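Local coordinates for protein putative phosphatase (Bacteroides thetaiotaomicron, PDB 3KYA) that is of unknown function but is named a putative phosphatase, binds zinc ions and probably carries an IPT/TIG domain ahead of a six-bladed beta-propeller, at residues A[457-462]-A[466-471]; A[105-110]-A[441-446]; A[223-228]-A[278-283]; A[241-246]-A[272-277]. All blocks are in the same frame, centred on the assembly; numbering follows the deposited sequence.

The four contacts form two pairs. Contacts 1 and 2 have centres 6 Å apart and share the antiparallel sheet in which strand 105-110 lies beside strand 467-473. Contacts 3 and 4 have centres 8 Å apart and share helix 276-284 and the sheet in which strands 220-227 and 240-246 are neighbours. About 32 Å separates the centres of contacts 1 and 3. Along the chain, contact 2 brackets contact 3, which brackets contact 4, and contact 1, a local hairpin, follows last. Strand 105-110, from early in the chain, joins that hairpin, as in the ring closure of a beta-propeller, while the second pair packs successive sheets against each other.

Contact 1 (A[457-462]-A[466-471])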
loop_
_atom_site.group_PDB
_atom_site.type_symbol
_atom_site.label_atom_id
_atom_site.label_comp_id
_atom_site.label_asym_id
_atom_site.label_seq_id
_atom_site.Cartn_x
_atom_site.Cartn_y
_atom_site.Cartn_z
HETATM N N MSE A 457 -17.898 0.184 12.562
HETATM C CA MSE A 457 -18.693 0.290 11.344
HETATM C C MSE A 457 -18.971 1.727 10.963
HETATM O O MSE A 457 -19.045 2.623 11.814
HETATM C CB MSE A 457 -20.025 -0.451 11.493
HETATM C CG MSE A 457 -20.942 0.090 12.534
HETATM SE SE MSE A 457 -22.486 -1.119 12.722
HETATM C CE MSE A 457 -23.388 -0.628 11.090
ATOM N N PHE A 458 -19.135 1.923 9.660
ATOM C CA PHE A 458 -19.444 3.214 9.111
ATOM C C PHE A 458 -20.914 3.284 8.735
ATOM O O PHE A 458 -21.506 2.275 8.346
ATOM C CB PHE A 458 -18.696 3.455 7.790
ATOM C CG PHE A 458 -17.188 3.504 7.893
ATOM C CD1 PHE A 458 -16.424 2.341 7.803
ATOM C CD2 PHE A 458 -16.532 4.729 7.966
ATOM C CE1 PHE A 458 -15.030 2.402 7.844
ATOM C CE2 PHE A 458 -15.144 4.803 8.004
ATOM C CZ PHE A 458 -14.389 3.640 7.941
ATOM N N TYR A 459 -21.493 4.477 8.873
ATOM C CA TYR A 459 -22.793 4.791 8.290
ATOM C C TYR A 459 -22.511 5.860 7.236
ATOM O O TYR A 459 -21.757 6.808 7.480
ATOM C CB TYR A 459 -23.803 5.310 9.311
ATOM C CG TYR A 459 -24.201 4.244 10.283
ATOM C CD1 TYR A 459 -25.253 3.388 10.003
ATOM C CD2 TYR A 459 -23.502 4.066 11.472
ATOM C CE1 TYR A 459 -25.611 2.391 10.882
ATOM C CE2 TYR A 459 -23.869 3.090 12.369
ATOM C CZ TYR A 459 -24.916 2.249 12.064
ATOM O OH TYR A 459 -25.284 1.255 12.935
ATOM N N VAL A 460 -23.127 5.707 6.070
ATOM C CA VAL A 460 -22.904 6.586 4.949
ATOM C C VAL A 460 -24.218 7.162 4.456
ATOM O O VAL A 460 -25.174 6.420 4.290
ATOM C CB VAL A 460 -22.303 5.797 3.778
ATOM C CG1 VAL A 460 -22.006 6.731 2.608
ATOM C CG2 VAL A 460 -21.042 5.019 4.229
ATOM N N HIS A 461 -24.266 8.468 4.197
ATOM C CA HIS A 461 -25.447 9.072 3.617
ATOM C C HIS A 461 -25.283 9.150 2.103
ATOM O O HIS A 461 -24.485 9.959 1.594
ATOM C CB HIS A 461 -25.733 10.451 4.207
ATOM C CG HIS A 461 -26.883 11.150 3.557
ATOM N ND1 HIS A 461 -26.893 12.511 3.314
ATOM C CD2 HIS A 461 -28.025 10.662 3.015
ATOM C CE1 HIS A 461 -28.023 12.835 2.711
ATOM N NE2 HIS A 461 -28.720 11.731 2.500
ATOM N N ASP A 462 -26.025 8.290 1.402
ATOM C CA ASP A 462 -26.001 8.205 -0.058
ATOM C C ASP A 462 -27.158 9.112 -0.517
ATOM O O ASP A 462 -28.313 8.701 -0.623
ATOM C CB ASP A 462 -26.139 6.747 -0.473
ATOM C CG ASP A 462 -25.901 6.508 -1.950
ATOM O OD1 ASP A 462 -26.125 7.419 -2.763
ATOM O OD2 ASP A 462 -25.533 5.362 -2.291
ATOM N N HIS A 466 -30.691 8.044 -2.054
ATOM C CA HIS A 466 -31.723 8.345 -1.044
ATOM C C HIS A 466 -31.759 7.288 0.070
ATOM O O HIS A 466 -32.836 6.918 0.594
ATOM C CB HIS A 466 -33.114 8.512 -1.659
ATOM C CG HIS A 466 -33.154 9.454 -2.831
ATOM N ND1 HIS A 466 -32.237 10.469 -3.005
ATOM C CD2 HIS A 466 -34.058 9.588 -3.834
ATOM C CE1 HIS A 466 -32.533 11.140 -4.107
ATOM N NE2 HIS A 466 -33.639 10.632 -4.622
ATOM N N THR A 467 -30.567 6.845 0.453
ATOM C CA THR A 467 -30.393 5.798 1.450
ATOM C C THR A 467 -29.290 6.082 2.469
ATOM O O THR A 467 -28.379 6.916 2.251
ATOM C CB THR A 467 -29.986 4.467 0.771
ATOM O OG1 THR A 467 -28.886 4.702 -0.125
ATOM C CG2 THR A 467 -31.142 3.868 -0.034
ATOM N N ILE A 468 -29.408 5.389 3.597
ATOM C CA ILE A 468 -28.344 5.316 4.575
ATOM C C ILE A 468 -27.751 3.926 4.354
ATOM O O ILE A 468 -28.481 2.921 4.407
ATOM C CB ILE A 468 -28.817 5.451 6.022
ATOM C CG1 ILE A 468 -29.535 6.788 6.264
ATOM C CG2 ILE A 468 -27.636 5.294 6.958
ATOM C CD1 ILE A 468 -28.697 8.051 5.970
ATOM N N ARG A 469 -26.447 3.880 4.068
ATOM C CA ARG A 469 -25.709 2.651 3.817
ATOM C C ARG A 469 -24.824 2.346 5.022
ATOM O O ARG A 469 -24.562 3.223 5.848
ATOM C CB ARG A 469 -24.817 2.779 2.581
ATOM C CG ARG A 469 -25.483 3.317 1.338
ATOM C CD ARG A 469 -26.467 2.361 0.732
ATOM N NE ARG A 469 -25.842 1.184 0.130
ATOM C CZ ARG A 469 -25.283 1.148 -1.078
ATOM N NH1 ARG A 469 -25.220 2.235 -1.845
ATOM N NH2 ARG A 469 -24.779 0.002 -1.528
ATOM N N THR A 470 -24.402 1.095 5.134
ATOM C CA THR A 470 -23.495 0.687 6.186
ATOM C C THR A 470 -22.253 0.067 5.571
ATOM O O THR A 470 -22.308 -0.449 4.458
ATOM C CB THR A 470 -24.121 -0.371 7.130
ATOM O OG1 THR A 470 -24.556 -1.507 6.374
ATOM C CG2 THR A 470 -25.303 0.216 7.894
ATOM N N ILE A 471 -21.130 0.155 6.279
ATOM C CA ILE A 471 -19.931 -0.606 5.921
ATOM C C ILE A 471 -19.571 -1.286 7.223
ATOM O O ILE A 471 -19.236 -0.617 8.210
ATOM C CB ILE A 471 -18.770 0.226 5.412
ATOM C CG1 ILE A 471 -19.223 1.080 4.225
ATOM C CG2 ILE A 471 -17.609 -0.722 5.020
ATOM C CD1 ILE A 471 -18.152 2.064 3.681
#
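The beta hairpin of strands 457-462 and 467-473, part of a propeller-like blade, pairs F458 with I471, V460 with R469 and D462 with T467 as antiparallel hydrogen-bonded pairs. R469 N gives a nearly straight bond of 2.8 Å to V460 O, and V460 N returns one to R469 O. At the turn, H466 and T467 both face D462, a G1 beta bulge: D462 O accepts T467 N at 3.1 Å and, weakly, H466 N. On the face of Y459 and H461, T470 CG2 lies 3.7 Å from Y459 CE1, and I468 CD1 meets H461 CD2. On the other face, I471 CB packs obliquely on F458 CD1. Bends at chi2 and chi3 (both -70°) fold the R469 side chain alongside D462, their flat groups nearly coplanar. D434 salt-bridges R469 NH2; G465 N binds D462 OD1 and R444 N binds OD2. D462 OD2 lies at the edge of the R469 guanidinium, 3.2 Å from NH1, in a salt bridge whose hydrogen bond is weak.

Contact 2 (A[105-110]-A[441-446]); sequences MVVGTL and ARFRDV
V107 overlaps two residues of the loop 441-446, A441 and F443. V107 CG2 presses on A441 CB at 3.4 Å, tighter than the usual carbon contact, and also reaches F443 CZ. Of these two partners V107 CG1 touches F443 alone, 3.9 Å from CZ and equally close to CE1, approaching neither squarely over a face nor at an edge. With CG1 anti to the backbone N (chi1 -179°), both methyls are turned to the loop. F443 comes from the opposite direction, and all three residues are buried. Cutting V107 back to an alanine would probably leave a gap beside A441 CB and the end of the F443 ring, letting the ring shift. R469 of the neighbouring strand touches both V107 and F443, and its NH1 also holds R442 O. No hydrogen bond joins the two segments themselves. Strand 105-110, from early in the chain, lies beside the C-terminal strand 467-473, an arrangement consistent with the "velcro" closure of a beta-propeller.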
loop_
_atom_site.group_PDB
_atom_site.type_symbol
_atom_site.label_atom_id
_atom_site.label_comp_id
_atom_site.label_asym_id
_atom_site.label_seq_id
_atom_site.Cartn_x
_atom_site.Cartn_y
_atom_site.Cartn_z
HETATM N N MSE A 105 -15.187 -6.734 5.481
HETATM C CA MSE A 105 -16.123 -5.626 5.544
HETATM C C MSE A 105 -16.954 -5.649 4.250
HETATM O O MSE A 105 -16.443 -5.987 3.161
HETATM C CB MSE A 105 -15.379 -4.296 5.679
HETATM C CG MSE A 105 -14.579 -4.155 6.959
HETATM SE SE MSE A 105 -15.719 -3.774 8.474
HETATM C CE MSE A 105 -15.779 -1.836 8.424
ATOM N N VAL A 106 -18.234 -5.313 4.371
ATOM C CA VAL A 106 -19.130 -5.270 3.225
ATOM C C VAL A 106 -20.057 -4.053 3.305
ATOM O O VAL A 106 -20.344 -3.558 4.395
ATOM C CB VAL A 106 -19.985 -6.559 3.096
ATOM C CG1 VAL A 106 -19.091 -7.772 2.776
ATOM C CG2 VAL A 106 -20.848 -6.816 4.362
ATOM N N VAL A 107 -20.518 -3.575 2.152
ATOM C CA VAL A 107 -21.469 -2.464 2.124
ATOM C C VAL A 107 -22.878 -3.060 2.247
ATOM O O VAL A 107 -23.162 -4.105 1.672
ATOM C CB VAL A 107 -21.350 -1.622 0.850
ATOM C CG1 VAL A 107 -22.350 -0.450 0.866
ATOM C CG2 VAL A 107 -19.918 -1.094 0.689
ATOM N N GLY A 108 -23.726 -2.407 3.031
ATOM C CA GLY A 108 -25.130 -2.808 3.218
ATOM C C GLY A 108 -26.035 -1.598 3.086
ATOM O O GLY A 108 -25.548 -0.472 2.937
ATOM N N THR A 109 -27.346 -1.820 3.149
ATOM C CA THR A 109 -28.315 -0.726 3.077
ATOM C C THR A 109 -29.172 -0.784 4.333
ATOM O O THR A 109 -29.875 -1.769 4.557
ATOM C CB THR A 109 -29.170 -0.797 1.802
ATOM O OG1 THR A 109 -28.309 -0.761 0.646
ATOM C CG2 THR A 109 -30.178 0.390 1.728
ATOM N N LEU A 110 -29.088 0.260 5.160
ATOM C CA LEU A 110 -29.831 0.314 6.432
ATOM C C LEU A 110 -31.301 0.699 6.246
ATOM O O LEU A 110 -32.208 0.019 6.743
ATOM C CB LEU A 110 -29.184 1.354 7.359
ATOM C CG LEU A 110 -29.813 1.532 8.743
ATOM C CD1 LEU A 110 -29.526 0.296 9.616
ATOM C CD2 LEU A 110 -29.356 2.830 9.397
ATOM N N ALA A 441 -19.773 -3.527 -4.556
ATOM C CA ALA A 441 -20.491 -2.385 -3.966
ATOM C C ALA A 441 -20.387 -1.065 -4.760
ATOM O O ALA A 441 -19.312 -0.714 -5.282
ATOM C CB ALA A 441 -20.020 -2.157 -2.527
ATOM N N ARG A 442 -21.514 -0.353 -4.834
ATOM C CA ARG A 442 -21.568 0.969 -5.473
ATOM C C ARG A 442 -22.465 1.907 -4.700
ATOM O O ARG A 442 -23.370 1.465 -3.996
ATOM C CB ARG A 442 -22.067 0.882 -6.911
ATOM C CG ARG A 442 -21.089 0.195 -7.837
ATOM C CD ARG A 442 -21.500 0.291 -9.288
ATOM N NE ARG A 442 -22.732 -0.416 -9.593
ATOM C CZ ARG A 442 -23.261 -0.500 -10.812
ATOM N NH1 ARG A 442 -22.684 0.128 -11.834
ATOM N NH2 ARG A 442 -24.376 -1.191 -11.019
ATOM N N PHE A 443 -22.189 3.201 -4.854
ATOM C CA PHE A 443 -22.976 4.273 -4.264
ATOM C C PHE A 443 -23.360 5.237 -5.379
ATOM O O PHE A 443 -22.880 5.101 -6.517
ATOM C CB PHE A 443 -22.155 5.077 -3.243
ATOM C CG PHE A 443 -21.583 4.269 -2.084
ATOM C CD1 PHE A 443 -22.307 4.089 -0.912
ATOM C CD2 PHE A 443 -20.278 3.773 -2.133
ATOM C CE1 PHE A 443 -21.768 3.358 0.165
ATOM C CE2 PHE A 443 -19.735 3.080 -1.069
ATOM C CZ PHE A 443 -20.481 2.861 0.082
ATOM N N ARG A 444 -24.257 6.177 -5.077
ATOM C CA ARG A 444 -24.516 7.308 -5.974
ATOM C C ARG A 444 -23.852 8.474 -5.226
ATOM O O ARG A 444 -22.900 8.233 -4.466
ATOM C CB ARG A 444 -26.006 7.488 -6.288
ATOM C CG ARG A 444 -26.615 6.240 -6.947
ATOM C CD ARG A 444 -27.988 6.452 -7.524
ATOM N NE ARG A 444 -27.934 7.338 -8.682
ATOM C CZ ARG A 444 -28.910 7.493 -9.566
ATOM N NH1 ARG A 444 -30.049 6.824 -9.444
ATOM N NH2 ARG A 444 -28.738 8.324 -10.578
ATOM N N ASP A 445 -24.283 9.720 -5.426
ATOM C CA ASP A 445 -23.631 10.849 -4.723
ATOM C C ASP A 445 -23.638 10.645 -3.190
ATOM O O ASP A 445 -24.702 10.503 -2.588
ATOM C CB ASP A 445 -24.300 12.185 -5.054
ATOM C CG ASP A 445 -24.369 12.471 -6.547
ATOM O OD1 ASP A 445 -24.801 11.576 -7.333
ATOM O OD2 ASP A 445 -24.033 13.622 -6.918
ATOM N N VAL A 446 -22.460 10.662 -2.573
ATOM C CA VAL A 446 -22.301 10.433 -1.124
ATOM C C VAL A 446 -21.826 11.701 -0.412
ATOM O O VAL A 446 -20.799 12.271 -0.769
ATOM C CB VAL A 446 -21.352 9.231 -0.832
ATOM C CG1 VAL A 446 -22.103 7.906 -0.992
ATOM C CG2 VAL A 446 -20.090 9.282 -1.721
#

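Contact 3 (A[223-228]-A[278-283]); sequences VYIIKR and DYFKTI
Strand 223-227 and the helix at 278-283 keep their backbones well apart: the nearest CA atoms, those of I225 and Y279, are 10.6 Å from each other, and no hydrogen bond crosses between them. Side chains alone bridge the distance. I225 points at the helix and uses both of its branches. Its CG1 runs anti to the backbone N (chi1 -164°), carrying CD1 outward to the end of the F280 ring, 4.0 Å from CZ. The I225 CG2 methyl takes the phenol end of Y279, 4.0 Å from OH. Both rings are approached obliquely, and F280 comes from the direction opposite to I225. The two aromatic residues also support each other, since Y279 CD2 sits over the centre of the F280 ring, 3.7 Å above its plane. I283 CG1 lies over one face of Y279, offset toward the rim. One turn of the helix is tied doubly at D278 O, which accepts both T282 N and, at 2.8 Å, T282 OG1. Around this core, Y206 of the adjoining strand 206-211 meets F280. Helix 276-284 follows strand 270-274 and packs against the preceding sheet, where Y279 also touches Q241 and I243 of strand 240-246 and meets W289 edge-to-face.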
loop_
_atom_site.group_PDB
_atom_site.type_symbol
_atom_site.label_atom_id
_atom_site.label_comp_id
_atom_site.label_asym_id
_atom_site.label_seq_id
_atom_site.Cartn_x
_atom_site.Cartn_y
_atom_site.Cartn_z
ATOM N N VAL A 223 -24.453 30.136 13.422
ATOM C CA VAL A 223 -24.477 28.997 14.349
ATOM C C VAL A 223 -25.492 29.160 15.497
ATOM O O VAL A 223 -25.557 30.205 16.158
ATOM C CB VAL A 223 -23.082 28.755 14.994
ATOM C CG1 VAL A 223 -23.061 27.429 15.778
ATOM C CG2 VAL A 223 -21.936 28.808 13.939
ATOM N N TYR A 224 -26.264 28.099 15.728
ATOM C CA TYR A 224 -27.218 28.038 16.826
ATOM C C TYR A 224 -26.792 26.963 17.818
ATOM O O TYR A 224 -26.038 26.033 17.475
ATOM C CB TYR A 224 -28.631 27.723 16.312
ATOM C CG TYR A 224 -29.279 28.834 15.516
ATOM C CD1 TYR A 224 -29.007 29.003 14.161
ATOM C CD2 TYR A 224 -30.171 29.719 16.114
ATOM C CE1 TYR A 224 -29.605 30.026 13.428
ATOM C CE2 TYR A 224 -30.764 30.753 15.377
ATOM C CZ TYR A 224 -30.474 30.892 14.038
ATOM O OH TYR A 224 -31.053 31.911 13.302
ATOM N N ILE A 225 -27.306 27.082 19.040
ATOM C CA ILE A 225 -27.050 26.118 20.105
ATOM C C ILE A 225 -28.396 25.650 20.669
ATOM O O ILE A 225 -29.256 26.474 21.008
ATOM C CB ILE A 225 -26.094 26.709 21.171
ATOM C CG1 ILE A 225 -25.526 25.601 22.054
ATOM C CG2 ILE A 225 -26.783 27.829 22.022
ATOM C CD1 ILE A 225 -24.318 26.023 22.890
ATOM N N ILE A 226 -28.574 24.326 20.752
ATOM C CA ILE A 226 -29.830 23.696 21.197
ATOM C C ILE A 226 -29.599 22.874 22.461
ATOM O O ILE A 226 -28.800 21.949 22.465
ATOM C CB ILE A 226 -30.410 22.767 20.113
ATOM C CG1 ILE A 226 -30.567 23.514 18.789
ATOM C CG2 ILE A 226 -31.757 22.170 20.568
ATOM C CD1 ILE A 226 -31.044 22.657 17.628
ATOM N N LYS A 227 -30.321 23.199 23.530
ATOM C CA LYS A 227 -30.121 22.553 24.822
ATOM C C LYS A 227 -30.944 21.278 24.996
ATOM O O LYS A 227 -32.156 21.247 24.732
ATOM C CB LYS A 227 -30.465 23.530 25.943
ATOM C CG LYS A 227 -30.075 23.061 27.338
ATOM C CD LYS A 227 -30.412 24.118 28.375
ATOM C CE LYS A 227 -29.866 23.749 29.729
ATOM N NZ LYS A 227 -30.293 24.752 30.730
ATOM N N ARG A 228 -30.272 20.236 25.466
ATOM C CA ARG A 228 -30.894 18.958 25.731
ATOM C C ARG A 228 -32.003 19.128 26.777
ATOM O O ARG A 228 -31.841 19.856 27.772
ATOM C CB ARG A 228 -29.822 17.963 26.207
ATOM C CG ARG A 228 -30.256 16.490 26.253
ATOM C CD ARG A 228 -29.127 15.589 26.785
ATOM N NE ARG A 228 -27.943 15.488 25.910
ATOM C CZ ARG A 228 -27.756 14.560 24.966
ATOM N NH1 ARG A 228 -28.686 13.641 24.696
ATOM N NH2 ARG A 228 -26.637 14.568 24.257
ATOM N N ASP A 278 -17.086 32.089 27.196
ATOM C CA ASP A 278 -17.523 33.496 27.064
ATOM C C ASP A 278 -19.042 33.589 26.979
ATOM O O ASP A 278 -19.668 34.458 27.595
ATOM C CB ASP A 278 -16.915 34.162 25.817
ATOM C CG ASP A 278 -15.411 34.353 25.915
ATOM O OD1 ASP A 278 -14.857 34.226 27.027
ATOM O OD2 ASP A 278 -14.778 34.667 24.876
ATOM N N TYR A 279 -19.629 32.675 26.215
ATOM C CA TYR A 279 -21.071 32.622 26.030
ATOM C C TYR A 279 -21.815 32.257 27.313
ATOM O O TYR A 279 -22.726 32.982 27.724
ATOM C CB TYR A 279 -21.434 31.628 24.918
ATOM C CG TYR A 279 -22.918 31.392 24.832
ATOM C CD1 TYR A 279 -23.759 32.359 24.305
ATOM C CD2 TYR A 279 -23.483 30.207 25.306
ATOM C CE1 TYR A 279 -25.113 32.166 24.239
ATOM C CE2 TYR A 279 -24.845 29.998 25.244
ATOM C CZ TYR A 279 -25.656 30.980 24.710
ATOM O OH TYR A 279 -27.006 30.792 24.632
ATOM N N PHE A 280 -21.414 31.162 27.953
ATOM C CA PHE A 280 -22.108 30.698 29.161
ATOM C C PHE A 280 -21.921 31.622 30.362
ATOM O O PHE A 280 -22.848 31.782 31.148
ATOM C CB PHE A 280 -21.719 29.262 29.500
ATOM C CG PHE A 280 -22.248 28.267 28.517
ATOM C CD1 PHE A 280 -23.617 28.021 28.444
ATOM C CD2 PHE A 280 -21.400 27.570 27.682
ATOM C CE1 PHE A 280 -24.121 27.109 27.530
ATOM C CE2 PHE A 280 -21.901 26.650 26.773
ATOM C CZ PHE A 280 -23.261 26.432 26.693
ATOM N N LYS A 281 -20.741 32.228 30.486
ATOM C CA LYS A 281 -20.468 33.191 31.555
ATOM C C LYS A 281 -21.390 34.410 31.429
ATOM O O LYS A 281 -21.893 34.917 32.437
ATOM C CB LYS A 281 -18.997 33.628 31.526
ATOM C CG LYS A 281 -18.593 34.620 32.622
ATOM C CD LYS A 281 -17.097 34.916 32.584
ATOM N N THR A 282 -21.604 34.870 30.197
ATOM C CA THR A 282 -22.471 36.018 29.908
ATOM C C THR A 282 -23.938 35.750 30.257
ATOM O O THR A 282 -24.596 36.580 30.889
ATOM C CB THR A 282 -22.407 36.418 28.418
ATOM O OG1 THR A 282 -21.064 36.790 28.062
ATOM C CG2 THR A 282 -23.345 37.583 28.127
ATOM N N ILE A 283 -24.450 34.594 29.837
ATOM C CA ILE A 283 -25.845 34.241 30.098
ATOM C C ILE A 283 -26.064 33.945 31.586
ATOM O O ILE A 283 -27.102 34.309 32.140
ATOM C CB ILE A 283 -26.316 33.039 29.237
ATOM C CG1 ILE A 283 -26.162 33.342 27.745
ATOM C CG2 ILE A 283 -27.771 32.711 29.511
ATOM C CD1 ILE A 283 -26.919 34.576 27.257
#

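Contact 4 (A[241-246]-A[272-277])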
loop_
_atom_site.group_PDB
_atom_site.type_symbol
_atom_site.label_atom_id
_atom_site.label_comp_id
_atom_site.label_asym_id
_atom_site.label_seq_id
_atom_site.Cartn_x
_atom_site.Cartn_y
_atom_site.Cartn_z
ATOM N N GLN A 241 -30.823 28.982 20.913
ATOM C CA GLN A 241 -30.280 30.337 20.926
ATOM C C GLN A 241 -29.264 30.554 19.802
ATOM O O GLN A 241 -28.532 29.625 19.422
ATOM C CB GLN A 241 -29.601 30.629 22.272
ATOM C CG GLN A 241 -30.494 30.462 23.509
ATOM C CD GLN A 241 -31.642 31.450 23.558
ATOM O OE1 GLN A 241 -31.576 32.520 22.952
ATOM N NE2 GLN A 241 -32.694 31.103 24.288
ATOM N N LEU A 242 -29.238 31.778 19.276
ATOM C CA LEU A 242 -28.285 32.183 18.253
ATOM C C LEU A 242 -26.973 32.478 18.960
ATOM O O LEU A 242 -26.941 33.286 19.891
ATOM C CB LEU A 242 -28.791 33.427 17.517
ATOM C CG LEU A 242 -27.903 34.014 16.422
ATOM C CD1 LEU A 242 -27.701 33.009 15.273
ATOM C CD2 LEU A 242 -28.486 35.333 15.901
ATOM N N ILE A 243 -25.892 31.828 18.534
ATOM C CA ILE A 243 -24.600 32.026 19.194
ATOM C C ILE A 243 -23.565 32.775 18.325
ATOM O O ILE A 243 -22.624 33.364 18.860
ATOM C CB ILE A 243 -24.030 30.673 19.708
ATOM C CG1 ILE A 243 -22.990 30.898 20.807
ATOM C CG2 ILE A 243 -23.449 29.853 18.560
ATOM C CD1 ILE A 243 -22.483 29.612 21.431
ATOM N N ALA A 244 -23.729 32.745 17.002
ATOM C CA ALA A 244 -22.818 33.450 16.095
ATOM C C ALA A 244 -23.519 33.818 14.793
ATOM O O ALA A 244 -24.278 33.024 14.230
ATOM C CB ALA A 244 -21.569 32.617 15.817
ATOM N N ALA A 245 -23.264 35.038 14.329
ATOM C CA ALA A 245 -23.838 35.539 13.088
ATOM C C ALA A 245 -22.826 36.355 12.283
ATOM O O ALA A 245 -22.362 37.399 12.752
ATOM C CB ALA A 245 -25.068 36.408 13.376
ATOM N N TYR A 246 -22.473 35.847 11.100
ATOM C CA TYR A 246 -21.672 36.603 10.131
ATOM C C TYR A 246 -22.397 36.451 8.788
ATOM O O TYR A 246 -23.162 37.339 8.402
ATOM C CB TYR A 246 -20.201 36.172 10.088
ATOM C CG TYR A 246 -19.415 37.023 9.114
ATOM C CD1 TYR A 246 -19.153 38.363 9.399
ATOM C CD2 TYR A 246 -18.977 36.514 7.903
ATOM C CE1 TYR A 246 -18.456 39.170 8.511
ATOM C CE2 TYR A 246 -18.268 37.319 6.999
ATOM C CZ TYR A 246 -18.021 38.647 7.313
ATOM O OH TYR A 246 -17.329 39.458 6.438
ATOM N N PHE A 272 -13.139 31.316 12.175
ATOM C CA PHE A 272 -13.382 32.008 13.436
ATOM C C PHE A 272 -13.307 31.035 14.608
ATOM O O PHE A 272 -13.697 29.876 14.473
ATOM C CB PHE A 272 -14.769 32.665 13.461
ATOM C CG PHE A 272 -14.987 33.694 12.394
ATOM C CD1 PHE A 272 -14.428 34.955 12.510
ATOM C CD2 PHE A 272 -15.792 33.418 11.302
ATOM C CE1 PHE A 272 -14.638 35.912 11.528
ATOM C CE2 PHE A 272 -16.007 34.373 10.317
ATOM C CZ PHE A 272 -15.426 35.619 10.432
ATOM N N ARG A 273 -12.829 31.528 15.751
ATOM C CA ARG A 273 -12.682 30.751 16.985
ATOM C C ARG A 273 -13.483 31.384 18.117
ATOM O O ARG A 273 -13.255 32.550 18.462
ATOM C CB ARG A 273 -11.213 30.720 17.405
ATOM C CG ARG A 273 -10.880 29.871 18.635
ATOM C CD ARG A 273 -9.443 30.106 19.074
ATOM N NE ARG A 273 -8.988 29.228 20.156
ATOM C CZ ARG A 273 -9.294 29.366 21.443
ATOM N NH1 ARG A 273 -10.109 30.333 21.850
ATOM N NH2 ARG A 273 -8.799 28.514 22.334
ATOM N N LEU A 274 -14.394 30.610 18.707
ATOM C CA LEU A 274 -15.190 31.051 19.846
ATOM C C LEU A 274 -14.967 30.143 21.056
ATOM O O LEU A 274 -15.057 28.908 20.953
ATOM C CB LEU A 274 -16.684 31.054 19.502
ATOM C CG LEU A 274 -17.638 31.374 20.658
ATOM C CD1 LEU A 274 -17.361 32.779 21.237
ATOM C CD2 LEU A 274 -19.077 31.242 20.199
ATOM N N ASP A 275 -14.643 30.754 22.190
ATOM C CA ASP A 275 -14.522 30.027 23.437
ATOM C C ASP A 275 -15.929 30.072 24.028
ATOM O O ASP A 275 -16.409 31.147 24.407
ATOM C CB ASP A 275 -13.489 30.685 24.360
ATOM C CG ASP A 275 -13.238 29.894 25.647
ATOM O OD1 ASP A 275 -14.072 29.051 26.042
ATOM O OD2 ASP A 275 -12.197 30.148 26.289
ATOM N N LEU A 276 -16.600 28.918 24.096
ATOM C CA LEU A 276 -17.970 28.862 24.627
ATOM C C LEU A 276 -18.096 29.366 26.075
ATOM O O LEU A 276 -19.188 29.769 26.482
ATOM C CB LEU A 276 -18.570 27.447 24.507
ATOM C CG LEU A 276 -18.712 26.894 23.082
ATOM C CD1 LEU A 276 -19.251 25.457 23.107
ATOM C CD2 LEU A 276 -19.600 27.814 22.226
ATOM N N VAL A 277 -17.005 29.331 26.847
ATOM C CA VAL A 277 -17.010 29.870 28.223
ATOM C C VAL A 277 -17.499 31.318 28.211
ATOM O O VAL A 277 -18.237 31.731 29.110
ATOM C CB VAL A 277 -15.616 29.803 28.902
ATOM C CG1 VAL A 277 -15.594 30.620 30.195
ATOM C CG2 VAL A 277 -15.222 28.358 29.186
#
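Apolar packing is led by I243, which points at the segment 272-277 and meets two leucines there. I243 CD1 lies 4.0 Å from L274 CD2. The same CD1 comes within 3.5 Å of L276 CD2, the side chains crossing at about a right angle; I243 has two conformers, so this close approach is doubtful. Because I243 CG1 is anti to the backbone N (chi1 -159°), the chain extends outward to both leucines.

The aromatic contact is at the other end, where Y246 and F272 meet with centroids 5.7 Å apart and planes at 55°, an oblique pair. F272 CZ sits over one face of the Y246 ring. Strand 240-246 is the edge of one four-stranded antiparallel sheet and strand 270-274 belongs to the next, so these side chains fill the interface between adjacent blades of what is probably a beta-propeller. The touching parts run in nearly opposite directions, 168° apart.

Among polar bonds, I243 and A244 both face V223 of strand 220-227 in a classic beta bulge, and Y246 OH is hydrogen-bonded to E267 OE1. Within 272-277, D275 is the N-cap of helix 276-284: its OD1 accepts V277 N at 3.1 Å, from above the carboxylate plane.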